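Local atomic coordinates of ABC-type metal ion transport system, periplasmic component (Vibrio vulnificus, PDB entry 3K2D), a protein that binds methionine in a cleft between two alpha/beta lobes, probably as the substrate-binding lipoprotein of an ABC importer, and activates Toll-like receptor 2. Residues 6-11 against 32-37; 76-81 against 205-210; 87-92 against 173-178; 102-107 against 148-153. The protein carries 4 engineered substitutions. All blocks are in the same frame, centred on the assembly; numbering follows the deposited sequence.

Contact 1 (6-11 against 32-37); sequences SKVKVG and YGLDVE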
# COMPACT_ATOMS: atom_id res chain seq x y z
N SER A 6 26.19 12.23 8.77
CA SER A 6 25.71 10.95 9.26
C SER A 6 24.22 10.88 8.91
O SER A 6 23.44 11.73 9.33
CB SER A 6 25.90 10.88 10.77
OG SER A 6 25.33 9.70 11.30
N LYS A 7 23.81 9.87 8.13
CA LYS A 7 22.41 9.78 7.75
C LYS A 7 21.77 8.42 7.98
O LYS A 7 22.45 7.42 8.20
CB LYS A 7 22.24 10.19 6.29
CG LYS A 7 22.68 11.62 6.03
CD LYS A 7 22.22 12.15 4.67
CE LYS A 7 22.71 13.57 4.45
NZ LYS A 7 22.12 14.19 3.23
N VAL A 8 20.44 8.38 7.93
CA VAL A 8 19.71 7.14 8.12
C VAL A 8 18.89 6.91 6.85
O VAL A 8 18.23 7.83 6.36
CB VAL A 8 18.79 7.22 9.37
CG1 VAL A 8 17.77 8.32 9.21
CG2 VAL A 8 18.10 5.91 9.59
N LYS A 9 18.96 5.70 6.31
CA LYS A 9 18.25 5.36 5.09
C LYS A 9 16.85 4.82 5.33
O LYS A 9 16.68 3.79 5.97
CB LYS A 9 19.05 4.34 4.29
CG LYS A 9 20.28 4.92 3.64
CD LYS A 9 21.12 3.86 2.95
CE LYS A 9 22.38 4.49 2.39
NZ LYS A 9 23.44 3.49 2.08
N VAL A 10 15.86 5.54 4.80
CA VAL A 10 14.47 5.14 4.93
C VAL A 10 13.97 4.71 3.55
O VAL A 10 14.15 5.43 2.56
CB VAL A 10 13.57 6.31 5.42
CG1 VAL A 10 12.12 5.87 5.50
CG2 VAL A 10 14.04 6.80 6.79
N GLY A 11 13.37 3.52 3.49
CA GLY A 11 12.85 3.01 2.23
C GLY A 11 11.38 3.37 2.05
O GLY A 11 10.57 3.18 2.95
N TYR A 32 14.14 17.18 15.23
CA TYR A 32 15.09 16.30 15.91
C TYR A 32 16.52 16.37 15.38
O TYR A 32 17.41 15.68 15.90
CB TYR A 32 14.58 14.86 15.84
CG TYR A 32 13.10 14.77 16.14
CD1 TYR A 32 12.60 15.12 17.40
CD2 TYR A 32 12.18 14.40 15.16
CE1 TYR A 32 11.24 15.12 17.67
CE2 TYR A 32 10.81 14.39 15.41
CZ TYR A 32 10.34 14.75 16.67
OH TYR A 32 8.99 14.77 16.93
N GLY A 33 16.75 17.19 14.37
CA GLY A 33 18.09 17.29 13.81
C GLY A 33 18.50 15.94 13.27
O GLY A 33 19.67 15.57 13.32
N LEU A 34 17.52 15.20 12.76
CA LEU A 34 17.74 13.87 12.21
C LEU A 34 17.88 13.99 10.70
O LEU A 34 16.94 14.36 10.01
CB LEU A 34 16.53 12.98 12.54
CG LEU A 34 16.68 11.47 12.71
CD1 LEU A 34 15.36 10.82 12.32
CD2 LEU A 34 17.80 10.91 11.85
N ASP A 35 19.06 13.68 10.18
CA ASP A 35 19.26 13.75 8.74
C ASP A 35 18.78 12.47 8.08
O ASP A 35 19.29 11.38 8.36
CB ASP A 35 20.73 14.00 8.42
CG ASP A 35 21.15 15.42 8.74
OD1 ASP A 35 20.37 16.35 8.42
OD2 ASP A 35 22.24 15.61 9.31
N VAL A 36 17.79 12.59 7.21
CA VAL A 36 17.23 11.43 6.55
C VAL A 36 17.49 11.41 5.05
O VAL A 36 17.49 12.44 4.38
CB VAL A 36 15.71 11.33 6.79
CG1 VAL A 36 15.10 10.21 5.94
CG2 VAL A 36 15.44 11.08 8.26
N GLU A 37 17.72 10.21 4.54
CA GLU A 37 17.94 10.01 3.12
C GLU A 37 16.88 9.04 2.63
O GLU A 37 16.85 7.88 3.03
CB GLU A 37 19.33 9.43 2.84
CG GLU A 37 19.41 8.74 1.50
CD GLU A 37 20.83 8.52 1.05
OE1 GLU A 37 21.48 9.52 0.65
OE2 GLU A 37 21.30 7.37 1.09
O HOH W 1 23.09 13.82 11.07

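Contact 2 (76-81 against 205-210); sequences YKLTIA and VARQDN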
# COMPACT_ATOMS: atom_id res chain seq x y z
N TYR A 76 12.05 -12.64 7.91
CA TYR A 76 12.82 -11.40 8.02
C TYR A 76 13.16 -10.79 9.39
O TYR A 76 14.10 -10.00 9.49
CB TYR A 76 12.18 -10.31 7.15
CG TYR A 76 12.29 -10.52 5.66
CD1 TYR A 76 13.49 -10.94 5.07
CD2 TYR A 76 11.23 -10.20 4.81
CE1 TYR A 76 13.61 -11.05 3.68
CE2 TYR A 76 11.34 -10.30 3.44
CZ TYR A 76 12.53 -10.72 2.87
OH TYR A 76 12.63 -10.79 1.50
N LYS A 77 12.41 -11.10 10.45
CA LYS A 77 12.72 -10.51 11.77
C LYS A 77 12.63 -8.97 11.77
O LYS A 77 13.63 -8.27 11.81
CB LYS A 77 14.14 -10.91 12.22
CG LYS A 77 14.46 -12.38 12.00
CD LYS A 77 14.94 -13.07 13.26
CE LYS A 77 16.24 -12.48 13.77
NZ LYS A 77 16.81 -13.29 14.89
N LEU A 78 11.41 -8.46 11.76
CA LEU A 78 11.19 -7.03 11.74
C LEU A 78 10.20 -6.66 12.82
O LEU A 78 9.49 -7.52 13.32
CB LEU A 78 10.65 -6.62 10.37
CG LEU A 78 11.48 -7.18 9.22
CD1 LEU A 78 10.77 -6.94 7.89
CD2 LEU A 78 12.85 -6.54 9.24
N THR A 79 10.14 -5.39 13.18
CA THR A 79 9.21 -4.96 14.20
C THR A 79 8.54 -3.67 13.77
O THR A 79 9.19 -2.78 13.21
CB THR A 79 9.92 -4.70 15.55
OG1 THR A 79 10.71 -5.84 15.90
CG2 THR A 79 8.91 -4.46 16.65
N ILE A 80 7.23 -3.57 14.01
CA ILE A 80 6.51 -2.36 13.67
C ILE A 80 6.97 -1.23 14.60
O ILE A 80 7.08 -1.42 15.81
CB ILE A 80 5.00 -2.57 13.80
CG1 ILE A 80 4.53 -3.61 12.78
CG2 ILE A 80 4.27 -1.24 13.60
CD1 ILE A 80 3.05 -4.02 12.90
N ALA A 81 7.25 -0.06 14.02
CA ALA A 81 7.71 1.09 14.79
C ALA A 81 6.58 2.10 15.06
O ALA A 81 6.58 2.78 16.08
CB ALA A 81 8.85 1.77 14.07
N VAL A 205 8.26 0.36 9.48
CA VAL A 205 8.83 -0.85 10.03
C VAL A 205 10.35 -0.75 10.06
O VAL A 205 10.98 -0.18 9.15
CB VAL A 205 8.42 -2.08 9.20
CG1 VAL A 205 9.00 -3.34 9.82
CG2 VAL A 205 6.89 -2.17 9.13
N ALA A 206 10.92 -1.32 11.12
CA ALA A 206 12.36 -1.33 11.29
C ALA A 206 12.77 -2.75 11.62
O ALA A 206 11.92 -3.64 11.73
CB ALA A 206 12.75 -0.38 12.42
N ARG A 207 14.07 -2.98 11.76
CA ARG A 207 14.52 -4.31 12.13
C ARG A 207 14.15 -4.54 13.59
O ARG A 207 13.86 -3.61 14.33
CB ARG A 207 16.03 -4.47 11.96
CG ARG A 207 16.45 -4.69 10.52
CD ARG A 207 17.90 -5.09 10.45
NE ARG A 207 18.78 -4.01 10.88
CZ ARG A 207 19.00 -2.92 10.16
NH1 ARG A 207 18.40 -2.76 8.99
NH2 ARG A 207 19.82 -1.98 10.60
N GLN A 208 14.17 -5.81 13.97
CA GLN A 208 13.85 -6.24 15.32
C GLN A 208 14.92 -5.73 16.30
O GLN A 208 14.62 -5.40 17.45
CB GLN A 208 13.81 -7.76 15.30
CG GLN A 208 13.19 -8.46 16.47
CD GLN A 208 12.88 -9.90 16.11
OE1 GLN A 208 11.92 -10.18 15.38
NE2 GLN A 208 13.71 -10.83 16.58
N ASP A 209 16.16 -5.64 15.82
CA ASP A 209 17.27 -5.18 16.65
C ASP A 209 17.59 -3.69 16.60
O ASP A 209 18.58 -3.27 17.18
CB ASP A 209 18.54 -5.96 16.33
CG ASP A 209 18.99 -5.79 14.88
OD1 ASP A 209 18.52 -4.85 14.20
OD2 ASP A 209 19.84 -6.58 14.42
N ASN A 210 16.78 -2.89 15.91
CA ASN A 210 17.08 -1.47 15.88
C ASN A 210 15.86 -0.61 16.15
O ASN A 210 15.96 0.62 16.21
CB ASN A 210 17.70 -1.07 14.53
CG ASN A 210 16.71 -1.13 13.38
OD1 ASN A 210 16.97 -0.61 12.31
ND2 ASN A 210 15.57 -1.78 13.61

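Contact 3 (87-92 against 173-178); sequences YPIAGY and IINTTY. With MET (methionine), chain C.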
# COMPACT_ATOMS: atom_id res chain seq x y z
N TYR A 87 -4.93 3.85 3.39
CA TYR A 87 -5.20 4.23 2.02
C TYR A 87 -6.31 3.33 1.49
O TYR A 87 -6.05 2.35 0.79
CB TYR A 87 -3.93 4.09 1.18
CG TYR A 87 -2.81 5.06 1.54
CD1 TYR A 87 -2.87 6.40 1.17
CD2 TYR A 87 -1.68 4.61 2.23
CE1 TYR A 87 -1.83 7.28 1.49
CE2 TYR A 87 -0.63 5.48 2.55
CZ TYR A 87 -0.71 6.81 2.17
OH TYR A 87 0.35 7.64 2.48
N PRO A 88 -7.56 3.63 1.84
CA PRO A 88 -8.69 2.83 1.38
C PRO A 88 -8.60 2.53 -0.12
O PRO A 88 -8.81 3.40 -0.95
CB PRO A 88 -9.89 3.71 1.74
CG PRO A 88 -9.44 4.36 3.02
CD PRO A 88 -8.02 4.76 2.68
N ILE A 89 -8.29 1.29 -0.44
CA ILE A 89 -8.14 0.88 -1.83
C ILE A 89 -9.45 1.04 -2.59
O ILE A 89 -10.53 0.91 -2.02
CB ILE A 89 -7.63 -0.59 -1.92
CG1 ILE A 89 -7.02 -0.83 -3.29
CG2 ILE A 89 -8.77 -1.57 -1.64
CD1 ILE A 89 -5.74 -1.66 -3.24
N ALA A 90 -9.35 1.31 -3.89
CA ALA A 90 -10.54 1.48 -4.70
C ALA A 90 -10.47 0.76 -6.02
O ALA A 90 -9.39 0.36 -6.49
CB ALA A 90 -10.77 2.96 -4.95
N GLY A 91 -11.64 0.58 -6.62
CA GLY A 91 -11.71 -0.05 -7.92
C GLY A 91 -11.90 1.07 -8.92
O GLY A 91 -12.76 1.93 -8.73
N TYR A 92 -11.09 1.10 -9.97
CA TYR A 92 -11.20 2.14 -10.98
C TYR A 92 -11.62 1.55 -12.33
O TYR A 92 -11.62 0.33 -12.51
CB TYR A 92 -9.88 2.89 -11.14
CG TYR A 92 -9.33 3.47 -9.86
CD1 TYR A 92 -8.57 2.69 -8.99
CD2 TYR A 92 -9.58 4.80 -9.52
CE1 TYR A 92 -8.05 3.23 -7.81
CE2 TYR A 92 -9.07 5.35 -8.34
CZ TYR A 92 -8.30 4.55 -7.49
OH TYR A 92 -7.80 5.08 -6.34
N ILE A 173 -8.82 -2.97 -9.37
CA ILE A 173 -8.66 -2.51 -8.00
C ILE A 173 -7.16 -2.23 -7.90
O ILE A 173 -6.34 -3.14 -8.02
CB ILE A 173 -9.10 -3.59 -6.99
CG1 ILE A 173 -10.64 -3.70 -7.04
CG2 ILE A 173 -8.62 -3.25 -5.58
CD1 ILE A 173 -11.22 -4.80 -6.17
N ILE A 174 -6.81 -0.96 -7.72
CA ILE A 174 -5.42 -0.53 -7.68
C ILE A 174 -5.03 0.12 -6.37
O ILE A 174 -5.79 0.93 -5.84
CB ILE A 174 -5.16 0.50 -8.80
CG1 ILE A 174 -5.67 -0.04 -10.14
CG2 ILE A 174 -3.68 0.84 -8.87
CD1 ILE A 174 -5.56 0.95 -11.30
N ASN A 175 -3.86 -0.24 -5.84
CA ASN A 175 -3.34 0.35 -4.61
C ASN A 175 -3.18 1.84 -4.93
O ASN A 175 -2.75 2.19 -6.03
CB ASN A 175 -1.97 -0.24 -4.25
CG ASN A 175 -2.02 -1.73 -3.94
OD1 ASN A 175 -2.39 -2.14 -2.84
ND2 ASN A 175 -1.64 -2.55 -4.91
N THR A 176 -3.50 2.71 -3.99
CA THR A 176 -3.37 4.15 -4.23
C THR A 176 -1.91 4.50 -4.55
O THR A 176 -1.62 5.50 -5.21
CB THR A 176 -3.86 4.97 -3.01
OG1 THR A 176 -5.26 4.74 -2.80
CG2 THR A 176 -3.63 6.45 -3.23
N THR A 177 -1.00 3.67 -4.09
CA THR A 177 0.42 3.84 -4.32
C THR A 177 0.71 4.01 -5.79
O THR A 177 1.62 4.75 -6.17
CB THR A 177 1.21 2.60 -3.87
OG1 THR A 177 0.97 2.36 -2.48
CG2 THR A 177 2.70 2.80 -4.12
N TYR A 178 -0.05 3.30 -6.62
CA TYR A 178 0.15 3.34 -8.06
C TYR A 178 -0.95 4.11 -8.77
O TYR A 178 -0.69 4.76 -9.78
CB TYR A 178 0.22 1.91 -8.59
CG TYR A 178 1.39 1.10 -8.05
CD1 TYR A 178 2.67 1.27 -8.56
CD2 TYR A 178 1.20 0.18 -7.02
CE1 TYR A 178 3.74 0.56 -8.06
CE2 TYR A 178 2.26 -0.55 -6.50
CZ TYR A 178 3.54 -0.36 -7.03
OH TYR A 178 4.60 -1.11 -6.56
N MET C . 0.17 0.99 0.40
CA MET C . -0.74 -0.18 0.12
C MET C . -2.13 0.24 0.47
O MET C . -2.32 0.89 1.53
CB MET C . -0.47 -1.41 0.98
CG MET C . 0.84 -2.01 0.77
SD MET C . 0.89 -3.66 1.38
CE MET C . 2.56 -3.83 0.86
OXT MET C . -3.05 -0.10 -0.29
O HOH W 2 -4.48 1.81 -1.26
O HOH W 3 -6.62 3.16 -4.55

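Contact 4 (102-107 against 148-153); sequences LADGVR and NPKNIT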
# COMPACT_ATOMS: atom_id res chain seq x y z
N LEU A 102 -22.67 -3.87 -15.01
CA LEU A 102 -21.34 -4.21 -15.48
C LEU A 102 -21.72 -5.40 -16.36
O LEU A 102 -22.47 -6.29 -15.93
CB LEU A 102 -20.49 -4.65 -14.29
CG LEU A 102 -18.96 -4.69 -14.33
CD1 LEU A 102 -18.41 -3.54 -15.15
CD2 LEU A 102 -18.46 -4.60 -12.89
N ALA A 103 -21.25 -5.41 -17.59
CA ALA A 103 -21.59 -6.50 -18.48
C ALA A 103 -21.15 -7.84 -17.90
O ALA A 103 -20.20 -7.93 -17.12
CB ALA A 103 -20.94 -6.29 -19.85
N ASP A 104 -21.86 -8.89 -18.29
CA ASP A 104 -21.55 -10.23 -17.85
C ASP A 104 -20.27 -10.71 -18.50
O ASP A 104 -19.97 -10.36 -19.64
CB ASP A 104 -22.70 -11.17 -18.21
CG ASP A 104 -23.80 -11.16 -17.18
OD1 ASP A 104 -23.95 -10.12 -16.50
OD2 ASP A 104 -24.51 -12.17 -17.06
N GLY A 105 -19.51 -11.52 -17.77
CA GLY A 105 -18.27 -12.05 -18.30
C GLY A 105 -17.13 -11.07 -18.39
O GLY A 105 -16.17 -11.32 -19.11
N VAL A 106 -17.20 -9.95 -17.67
CA VAL A 106 -16.11 -8.98 -17.74
C VAL A 106 -14.90 -9.47 -16.96
O VAL A 106 -14.98 -10.38 -16.13
CB VAL A 106 -16.49 -7.58 -17.18
CG1 VAL A 106 -17.55 -6.94 -18.05
CG2 VAL A 106 -16.97 -7.71 -15.74
N ARG A 107 -13.77 -8.83 -17.24
CA ARG A 107 -12.50 -9.13 -16.61
C ARG A 107 -12.26 -8.05 -15.55
O ARG A 107 -12.44 -6.87 -15.81
CB ARG A 107 -11.38 -9.09 -17.66
CG ARG A 107 -10.61 -10.40 -17.84
CD ARG A 107 -10.42 -10.76 -19.32
NE ARG A 107 -9.70 -9.74 -20.07
CZ ARG A 107 -8.37 -9.65 -20.15
NH1 ARG A 107 -7.60 -10.53 -19.52
NH2 ARG A 107 -7.81 -8.66 -20.84
N ASN A 148 -20.74 -16.23 -8.25
CA ASN A 148 -20.22 -15.32 -9.26
C ASN A 148 -21.31 -15.09 -10.31
O ASN A 148 -21.21 -15.57 -11.44
CB ASN A 148 -18.99 -15.96 -9.91
CG ASN A 148 -18.32 -15.07 -10.92
OD1 ASN A 148 -18.71 -13.91 -11.12
ND2 ASN A 148 -17.28 -15.59 -11.58
N PRO A 149 -22.36 -14.35 -9.94
CA PRO A 149 -23.51 -14.02 -10.79
C PRO A 149 -23.23 -13.43 -12.19
O PRO A 149 -23.86 -13.83 -13.16
CB PRO A 149 -24.33 -13.07 -9.91
CG PRO A 149 -23.27 -12.42 -9.07
CD PRO A 149 -22.42 -13.59 -8.68
N LYS A 150 -22.29 -12.49 -12.29
CA LYS A 150 -21.97 -11.88 -13.58
C LYS A 150 -20.91 -12.63 -14.38
O LYS A 150 -20.44 -12.16 -15.42
CB LYS A 150 -21.54 -10.42 -13.39
CG LYS A 150 -22.69 -9.48 -13.04
CD LYS A 150 -22.21 -8.05 -12.82
CE LYS A 150 -23.40 -7.09 -12.70
NZ LYS A 150 -24.28 -7.11 -13.92
N ASN A 151 -20.54 -13.81 -13.91
CA ASN A 151 -19.53 -14.64 -14.57
C ASN A 151 -18.24 -13.86 -14.78
O ASN A 151 -17.66 -13.87 -15.86
CB ASN A 151 -20.05 -15.14 -15.92
CG ASN A 151 -21.40 -15.85 -15.81
OD1 ASN A 151 -21.67 -16.57 -14.84
ND2 ASN A 151 -22.25 -15.66 -16.82
N ILE A 152 -17.77 -13.21 -13.73
CA ILE A 152 -16.55 -12.43 -13.81
C ILE A 152 -15.29 -13.31 -13.83
O ILE A 152 -15.29 -14.43 -13.33
CB ILE A 152 -16.44 -11.46 -12.61
CG1 ILE A 152 -17.69 -10.59 -12.51
CG2 ILE A 152 -15.23 -10.56 -12.78
CD1 ILE A 152 -17.68 -9.62 -11.34
N THR A 153 -14.24 -12.79 -14.44
CA THR A 153 -12.97 -13.49 -14.46
C THR A 153 -11.99 -12.60 -13.73
O THR A 153 -11.74 -11.48 -14.15
CB THR A 153 -12.46 -13.74 -15.89
OG1 THR A 153 -13.18 -14.82 -16.49
CG2 THR A 153 -10.98 -14.10 -15.86

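Contact 1 (6-11 against 32-37)
V8 lays its CG1 methyl over L34, in the loop just before the neighbouring strand, and V36, within it, meeting L34 CD2 at 3.7 Å and V36 CG2 at 3.7 Å. The two strands belong to a beta-alpha-beta unit in which 8-13 leads through helix 16-32 into 36-41, a parallel pair at the border of the first lobe's sheet. CG1 gains both neighbours because it stands between the backbone N and the carbonyl carbon of V8 (chi1 61°); the side chains of V8 and L34 cross at about a right angle. Further on, V10 CG2 meets V36 CG1 at 3.7 Å. Helix 16-32 packs on L34 and V36 through A28 and A25, and F219 of helix 214-223 touches V10, so helices cover this apolar face; M58 of the next strand continues it.

The backbones are joined in the parallel manner: V8 N donates to D35 O, V8 O accepts from E37 N, and V10 N returns to E37 O, so residues 8 and 10 of one strand straddle residue 37 of its neighbour.

The face that carries K9 and E37 is polar, and K9 is exposed on it. The two lie side by side and point the same way, with E37 OE2 resting 3.3 Å from K9 CE. The ammonium stays further off, NZ to OE2 being 4.5 Å, a loose attraction of opposite charges rather than a salt bridge. Before the paired region begins, a water bonds to S6 O at 2.7 Å and to D35 OD2 at 2.7 Å, donating to both.

Contact 2 (76-81 against 205-210)
The carboxamide of Q208 is set against K77, its OE1 lying 3.7 Å from K77 CA and its NE2 facing the CD and CE methylenes at the bend of the lysine chain. The second flat group is the guanidinium of R207: the side-chain amide of N210 lies over one of its faces, displaced toward the rim, though which amide atom faces the guanidinium is doubtful. At its edge, NE makes a weak salt bridge with D209 OD1, whereas NH1 is held more firmly by the carbonyl oxygens of L51 and I56.

T79 crosses Q208 at about a right angle. Its OG1 sits beside its own backbone N (chi1 -52°) and approaches Q208 CG at 3.7 Å. The face that carries V205 is apolar: V205 CG1, anti to its backbone N (chi1 -179°), touches L78 CB at 3.7 Å, and L67 of helix 64-74 packs against both residues.

Between these side chains the backbones of T79 and A206 form a hydrogen-bonded antiparallel pair. T79 N donates to A206 O at 2.9 Å and A206 N to T79 O at 3.1 Å, both bonds nearly straight. Past the strand end, Q208 N gives K77 O a weak third bond. Strand 202-207, back from the other lobe, slots in antiparallel between 58-63 and 78-83, giving the 2-1-3-n-4 strand order of type II periplasmic binding proteins.

Contact 3 (87-92 against 173-178)
Y87 and T176 meet through a water that is part of the first shell of the bound methionine: it donates to Y87 O and to the ligand OXT, 2.6 Å away, and accepts from T176 N at 3.0 Å. The other carboxylate oxygen, O, lies near the plane of the Y87 ring at its edge, 3.6 Å from Y87 CB. At the amino end, ligand N donates to T177 OG1 at 3.3 Å, a hydroxyl also bonded to E17 and Y44. R119 and N202 complete the polar grip on the methionine.

The water-bound amide of T176 is the first of helix 176-179, so the positive end of that short helix dipole may favour the carboxylate. This is the cleft of a two-lobed periplasmic binding protein, where the strand 171-174 ends and turns into a helix at the ligand.

A second water lies behind the first. It donates to I174 O at 2.7 Å and is hydrogen-bonded to both T176 OG1 and Y92 OH. Y92 is turned with its ring edge toward I174, and both I174 O and this water lie in the ring plane; its CD1 reaches I174 CB at 4.1 Å while the two side chains cross at about a right angle.

Further out, I89 CG1, anti to the backbone N (chi1 -160°), packs against I173 CG2 at 3.7 Å, with R119 and L123 of helix 114-126 also touching I89. I174 N donates to A90 O in a bent bond, and G91 and I173 form a non-hydrogen-bonded antiparallel pair, with I173 CG1 3.9 Å from G91 CA.

Contact 4 (102-107 against 148-153)
K150 and D104 cross at about a right angle, the carboxylate oxygen OD1 of the aspartate lying against the lysine chain 3.7 Å from its CG. The lysine runs extended as far as CE and then turns at the last torsion (chi4 -59°), which brings NZ in the plane of the L102 carbonyl to donate to L102 O at 2.8 Å. D104 OD1 is a second, looser partner, forming a long salt bridge to NZ at 4.0 Å. The lysine methylenes meanwhile pass L102 CB, CD coming within 4.1 Å of it. The N151 amide, its ND2 4.2 Å from D104 OD2, is turned steeply to the carboxylate, the planes 78° apart.

The two segments meet as turns just before a parallel strand pair. A type II turn, A103 to V106, carries G105 with positive phi, and G105 N donates to K150 O along a nearly straight line. Opposite, N148 opens a type I turn to N151, and its side-chain amide bonds to both backbone polar atoms of I152: its OD1 accepts from I152 N at 2.9 Å and its ND2 donates to I152 O at 2.9 Å.

V106 O next takes the amide of T153 at 3.0 Å, while I152 CG2 lies close to the same oxygen. R107 and T153 then form the first parallel bridge, where strands 107-111 and 153-157 begin. Strand 153-157 is outermost in the second lobe's sheet; on the far side of 107-111 runs strand 171-174, and just ahead of it A170 bonds to R107 and packs on V106.

In the fold
From the N terminus, contact 1 closes first: residues 6-37 form a short beta-alpha-beta loop, finished before the others open, at one border of the first lobe's sheet. Contact 2 opens at 76 and closes only at 210, bringing the late strand 202-207 back between 58-63 and the border strand 78-83; its centre is about 17 Å from that of contact 1. Within this long excursion the chain builds the second lobe. Contact 3 (87-92 with 173-178) spans its inner part beside the cleft, and contact 4 (102-107 with 148-153) is enclosed in turn at its distal end. Contacts 2, 3 and 4 are thus concentric, and none cross.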